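PDB 6Z16: multisubunit Na+/H+ antiporter, D subunit from Anoxybacillus flavithermus, which probably takes part in the exchange of sodium ions for protons across the cell membrane as an antiporter-like subunit of the Mrp complex. Local coordinates for residues T238-K250 with L330-L342. Sequence-based numbering, arbitrary orientation.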
loop_
_atom_site.group_PDB
_atom_site.type_symbol
_atom_site.label_atom_id
_atom_site.label_comp_id
_atom_site.label_asym_id
_atom_site.label_seq_id
_atom_site.Cartn_x
_atom_site.Cartn_y
_atom_site.Cartn_z
ATOM N N THR D 238 -22.775 -55.647 27.423
ATOM C CA THR D 238 -24.079 -55.685 28.089
ATOM C C THR D 238 -24.770 -54.327 28.240
ATOM O O THR D 238 -25.966 -54.246 27.903
ATOM C CB THR D 238 -23.949 -56.420 29.429
ATOM O OG1 THR D 238 -23.553 -57.776 29.197
ATOM C CG2 THR D 238 -25.258 -56.399 30.184
ATOM N N PRO D 239 -24.134 -53.241 28.727
ATOM C CA PRO D 239 -24.897 -51.980 28.795
ATOM C C PRO D 239 -25.180 -51.372 27.433
ATOM O O PRO D 239 -26.227 -50.734 27.257
ATOM C CB PRO D 239 -24.007 -51.071 29.645
ATOM C CG PRO D 239 -22.664 -51.572 29.431
ATOM C CD PRO D 239 -22.787 -53.041 29.311
ATOM N N VAL D 240 -24.290 -51.593 26.462
ATOM C CA VAL D 240 -24.541 -51.195 25.081
ATOM C C VAL D 240 -25.743 -51.949 24.529
ATOM O O VAL D 240 -26.616 -51.369 23.868
ATOM C CB VAL D 240 -23.278 -51.443 24.235
ATOM C CG1 VAL D 240 -23.514 -51.075 22.794
ATOM C CG2 VAL D 240 -22.102 -50.682 24.802
ATOM N N LEU D 241 -25.831 -53.241 24.843
ATOM C CA LEU D 241 -26.947 -54.065 24.401
ATOM C C LEU D 241 -28.250 -53.659 25.075
ATOM O O LEU D 241 -29.315 -53.714 24.454
ATOM C CB LEU D 241 -26.630 -55.527 24.676
ATOM C CG LEU D 241 -27.684 -56.551 24.324
ATOM C CD1 LEU D 241 -28.038 -56.454 22.875
ATOM C CD2 LEU D 241 -27.120 -57.897 24.635
ATOM N N ALA D 242 -28.184 -53.252 26.344
ATOM C CA ALA D 242 -29.374 -52.772 27.038
ATOM C C ALA D 242 -29.872 -51.469 26.434
ATOM O O ALA D 242 -31.086 -51.264 26.300
ATOM C CB ALA D 242 -29.077 -52.594 28.522
ATOM N N LEU D 243 -28.939 -50.587 26.055
ATOM C CA LEU D 243 -29.287 -49.386 25.299
ATOM C C LEU D 243 -29.936 -49.725 23.966
ATOM O O LEU D 243 -30.904 -49.073 23.560
ATOM C CB LEU D 243 -28.042 -48.548 25.045
ATOM C CG LEU D 243 -27.373 -47.746 26.138
ATOM C CD1 LEU D 243 -26.049 -47.297 25.587
ATOM C CD2 LEU D 243 -28.245 -46.554 26.481
ATOM N N PHE D 244 -29.398 -50.726 23.266
ATOM C CA PHE D 244 -29.906 -51.068 21.940
ATOM C C PHE D 244 -31.302 -51.669 22.023
ATOM O O PHE D 244 -32.215 -51.245 21.307
ATOM C CB PHE D 244 -28.963 -52.045 21.237
ATOM C CG PHE D 244 -27.667 -51.442 20.755
ATOM C CD1 PHE D 244 -27.396 -50.085 20.872
ATOM C CD2 PHE D 244 -26.739 -52.247 20.118
ATOM C CE1 PHE D 244 -26.214 -49.561 20.400
ATOM C CE2 PHE D 244 -25.559 -51.728 19.644
ATOM C CZ PHE D 244 -25.298 -50.386 19.780
ATOM N N GLY D 245 -31.484 -52.655 22.905
ATOM C CA GLY D 245 -32.773 -53.301 23.046
ATOM C C GLY D 245 -33.832 -52.410 23.655
ATOM O O GLY D 245 -35.019 -52.562 23.357
ATOM N N GLY D 246 -33.429 -51.459 24.497
ATOM C CA GLY D 246 -34.402 -50.547 25.061
ATOM C C GLY D 246 -34.869 -49.463 24.117
ATOM O O GLY D 246 -36.021 -49.028 24.202
ATOM N N LEU D 247 -34.011 -49.023 23.194
ATOM C CA LEU D 247 -34.236 -47.754 22.509
ATOM C C LEU D 247 -34.299 -47.841 20.993
ATOM O O LEU D 247 -35.081 -47.108 20.384
ATOM C CB LEU D 247 -33.135 -46.760 22.895
ATOM C CG LEU D 247 -33.081 -46.347 24.362
ATOM C CD1 LEU D 247 -31.836 -45.519 24.638
ATOM C CD2 LEU D 247 -34.340 -45.585 24.730
ATOM N N LEU D 248 -33.488 -48.695 20.357
ATOM C CA LEU D 248 -33.288 -48.578 18.912
ATOM C C LEU D 248 -34.481 -49.090 18.122
ATOM O O LEU D 248 -34.911 -48.451 17.158
ATOM C CB LEU D 248 -32.041 -49.333 18.470
ATOM C CG LEU D 248 -30.652 -48.888 18.894
ATOM C CD1 LEU D 248 -29.665 -49.799 18.201
ATOM C CD2 LEU D 248 -30.413 -47.448 18.530
ATOM N N THR D 249 -35.010 -50.250 18.490
ATOM C CA THR D 249 -36.125 -50.812 17.744
ATOM C C THR D 249 -37.438 -50.101 18.021
ATOM O O THR D 249 -38.380 -50.252 17.239
ATOM C CB THR D 249 -36.266 -52.295 18.060
ATOM O OG1 THR D 249 -36.483 -52.461 19.465
ATOM C CG2 THR D 249 -35.008 -53.023 17.665
ATOM N N LYS D 250 -37.520 -49.324 19.094
ATOM C CA LYS D 250 -38.778 -48.711 19.491
ATOM C C LYS D 250 -38.981 -47.331 18.898
ATOM O O LYS D 250 -40.059 -46.755 19.073
ATOM C CB LYS D 250 -38.886 -48.621 21.014
ATOM C CG LYS D 250 -39.385 -49.886 21.699
ATOM C CD LYS D 250 -38.293 -50.916 21.880
ATOM C CE LYS D 250 -38.793 -52.095 22.667
ATOM N NZ LYS D 250 -37.746 -53.133 22.810
ATOM N N LEU D 330 -45.799 -50.068 25.075
ATOM C CA LEU D 330 -44.555 -49.504 24.556
ATOM C C LEU D 330 -43.642 -49.028 25.674
ATOM O O LEU D 330 -42.453 -49.390 25.715
ATOM C CB LEU D 330 -44.891 -48.365 23.593
ATOM C CG LEU D 330 -43.815 -47.463 22.991
ATOM C CD1 LEU D 330 -42.732 -48.235 22.269
ATOM C CD2 LEU D 330 -44.485 -46.499 22.034
ATOM N N LEU D 331 -44.193 -48.228 26.597
ATOM C CA LEU D 331 -43.396 -47.686 27.699
ATOM C C LEU D 331 -42.846 -48.796 28.590
ATOM O O LEU D 331 -41.625 -48.860 28.862
ATOM C CB LEU D 331 -44.246 -46.721 28.521
ATOM C CG LEU D 331 -44.830 -45.515 27.791
ATOM C CD1 LEU D 331 -45.720 -44.719 28.722
ATOM C CD2 LEU D 331 -43.755 -44.637 27.199
ATOM N N GLN D 332 -43.729 -49.718 29.011
ATOM C CA GLN D 332 -43.265 -50.768 29.910
ATOM C C GLN D 332 -42.319 -51.729 29.205
ATOM O O GLN D 332 -41.429 -52.289 29.849
ATOM C CB GLN D 332 -44.447 -51.522 30.534
ATOM C CG GLN D 332 -45.251 -52.446 29.626
ATOM C CD GLN D 332 -44.698 -53.867 29.587
ATOM O OE1 GLN D 332 -44.090 -54.335 30.549
ATOM N NE2 GLN D 332 -44.892 -54.547 28.469
ATOM N N ASP D 333 -42.444 -51.890 27.884
ATOM C CA ASP D 333 -41.577 -52.833 27.200
ATOM C C ASP D 333 -40.183 -52.275 26.983
ATOM O O ASP D 333 -39.218 -53.044 27.045
ATOM C CB ASP D 333 -42.195 -53.256 25.874
ATOM C CG ASP D 333 -41.428 -54.378 25.221
ATOM O OD1 ASP D 333 -41.423 -55.494 25.780
ATOM O OD2 ASP D 333 -40.851 -54.159 24.138
ATOM N N MET D 334 -40.060 -50.962 26.741
ATOM C CA MET D 334 -38.743 -50.318 26.743
ATOM C C MET D 334 -38.015 -50.557 28.060
ATOM O O MET D 334 -36.880 -51.084 28.080
ATOM C CB MET D 334 -38.896 -48.818 26.506
ATOM C CG MET D 334 -39.390 -48.434 25.138
ATOM S SD MET D 334 -39.743 -46.677 25.023
ATOM C CE MET D 334 -38.092 -45.997 25.084
ATOM N N VAL D 335 -38.695 -50.226 29.173
ATOM C CA VAL D 335 -38.091 -50.377 30.502
ATOM C C VAL D 335 -37.745 -51.839 30.786
ATOM O O VAL D 335 -36.647 -52.157 31.269
ATOM C CB VAL D 335 -39.034 -49.795 31.572
ATOM C CG1 VAL D 335 -38.485 -50.029 32.960
ATOM C CG2 VAL D 335 -39.259 -48.314 31.332
ATOM N N MET D 336 -38.629 -52.752 30.386
ATOM C CA MET D 336 -38.493 -54.154 30.748
ATOM C C MET D 336 -37.391 -54.844 29.956
ATOM O O MET D 336 -36.670 -55.685 30.505
ATOM C CB MET D 336 -39.832 -54.854 30.534
ATOM C CG MET D 336 -39.942 -56.203 31.190
ATOM S SD MET D 336 -39.758 -56.001 32.959
ATOM C CE MET D 336 -41.199 -55.007 33.292
ATOM N N LYS D 337 -37.231 -54.500 28.675
ATOM C CA LYS D 337 -36.171 -55.131 27.898
ATOM C C LYS D 337 -34.797 -54.627 28.306
ATOM O O LYS D 337 -33.840 -55.423 28.334
ATOM C CB LYS D 337 -36.401 -54.928 26.406
ATOM C CG LYS D 337 -37.659 -55.600 25.944
ATOM C CD LYS D 337 -37.563 -57.099 26.043
ATOM C CE LYS D 337 -38.931 -57.692 25.868
ATOM N NZ LYS D 337 -39.518 -57.301 24.577
ATOM N N ALA D 338 -34.682 -53.336 28.666
ATOM C CA ALA D 338 -33.420 -52.868 29.246
ATOM C C ALA D 338 -33.092 -53.603 30.550
ATOM O O ALA D 338 -31.944 -54.038 30.760
ATOM C CB ALA D 338 -33.476 -51.361 29.475
ATOM N N MET D 339 -34.111 -53.808 31.399
ATOM C CA MET D 339 -33.947 -54.534 32.658
ATOM C C MET D 339 -33.477 -55.967 32.438
ATOM O O MET D 339 -32.577 -56.452 33.136
ATOM C CB MET D 339 -35.283 -54.546 33.390
ATOM C CG MET D 339 -35.280 -55.044 34.805
ATOM S SD MET D 339 -36.987 -55.352 35.264
ATOM C CE MET D 339 -37.680 -53.735 34.973
ATOM N N LEU D 340 -34.078 -56.656 31.468
ATOM C CA LEU D 340 -33.746 -58.057 31.247
ATOM C C LEU D 340 -32.358 -58.235 30.665
ATOM O O LEU D 340 -31.679 -59.213 31.005
ATOM C CB LEU D 340 -34.783 -58.713 30.350
ATOM C CG LEU D 340 -36.103 -58.921 31.075
ATOM C CD1 LEU D 340 -37.143 -59.403 30.116
ATOM C CD2 LEU D 340 -35.914 -59.913 32.204
ATOM N N PHE D 341 -31.905 -57.309 29.811
ATOM C CA PHE D 341 -30.517 -57.414 29.368
ATOM C C PHE D 341 -29.530 -57.166 30.500
ATOM O O PHE D 341 -28.473 -57.816 30.545
ATOM C CB PHE D 341 -30.222 -56.471 28.211
ATOM C CG PHE D 341 -30.747 -56.944 26.909
ATOM C CD1 PHE D 341 -30.243 -58.096 26.347
ATOM C CD2 PHE D 341 -31.679 -56.207 26.211
ATOM C CE1 PHE D 341 -30.693 -58.540 25.140
ATOM C CE2 PHE D 341 -32.133 -56.641 25.001
ATOM C CZ PHE D 341 -31.636 -57.811 24.460
ATOM N N LEU D 342 -29.859 -56.269 31.436
ATOM C CA LEU D 342 -28.956 -56.079 32.573
ATOM C C LEU D 342 -28.925 -57.311 33.485
ATOM O O LEU D 342 -27.853 -57.681 33.997
ATOM C CB LEU D 342 -29.350 -54.823 33.338
ATOM C CG LEU D 342 -29.217 -53.530 32.531
ATOM C CD1 LEU D 342 -29.678 -52.318 33.313
ATOM C CD2 LEU D 342 -27.807 -53.356 32.028
#
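Two transmembrane helices in the core of the Mrp/complex I antiporter-like fold, 238-247 with its continuation 249-263 and 320-351, pack here, and K250 meets D333 in a buried salt-bridge network, consistent with the proton path of the family. K250 NZ lies 3.5 Å from D333 OD2, while D333 OD1 takes a hydrogen bond from K337 NZ through its syn lone pair, so one carboxylate lies between two lysines. Bent at chi2 (81°), the K250 chain also turns its ammonium back to G245 O, 2.8 Å from NZ and almost in line with the carbonyl bond. The K250 side chain runs past M334 and L330 in the opposite direction, its CG 3.7 Å from M334 CG, as a knob among L330, D333, M334 and K337. Helices 238-247 and 330-342 run antiparallel at 159°, their axes 7.7 Å apart at closest; A242 CA lies 4.6 Å from A338 CA. The F341 ring takes L241 CG over one face, 3.9 Å from its centroid, and CE2 lies against G245 CA. Replacing F341 by alanine is likely to strip L241 of its ring face and open a gap beside G245. Helix 296-315 touches L241, D333, K337 and F341, helix 76-99 borders T238 and L342, and helix 367-381 reaches K337.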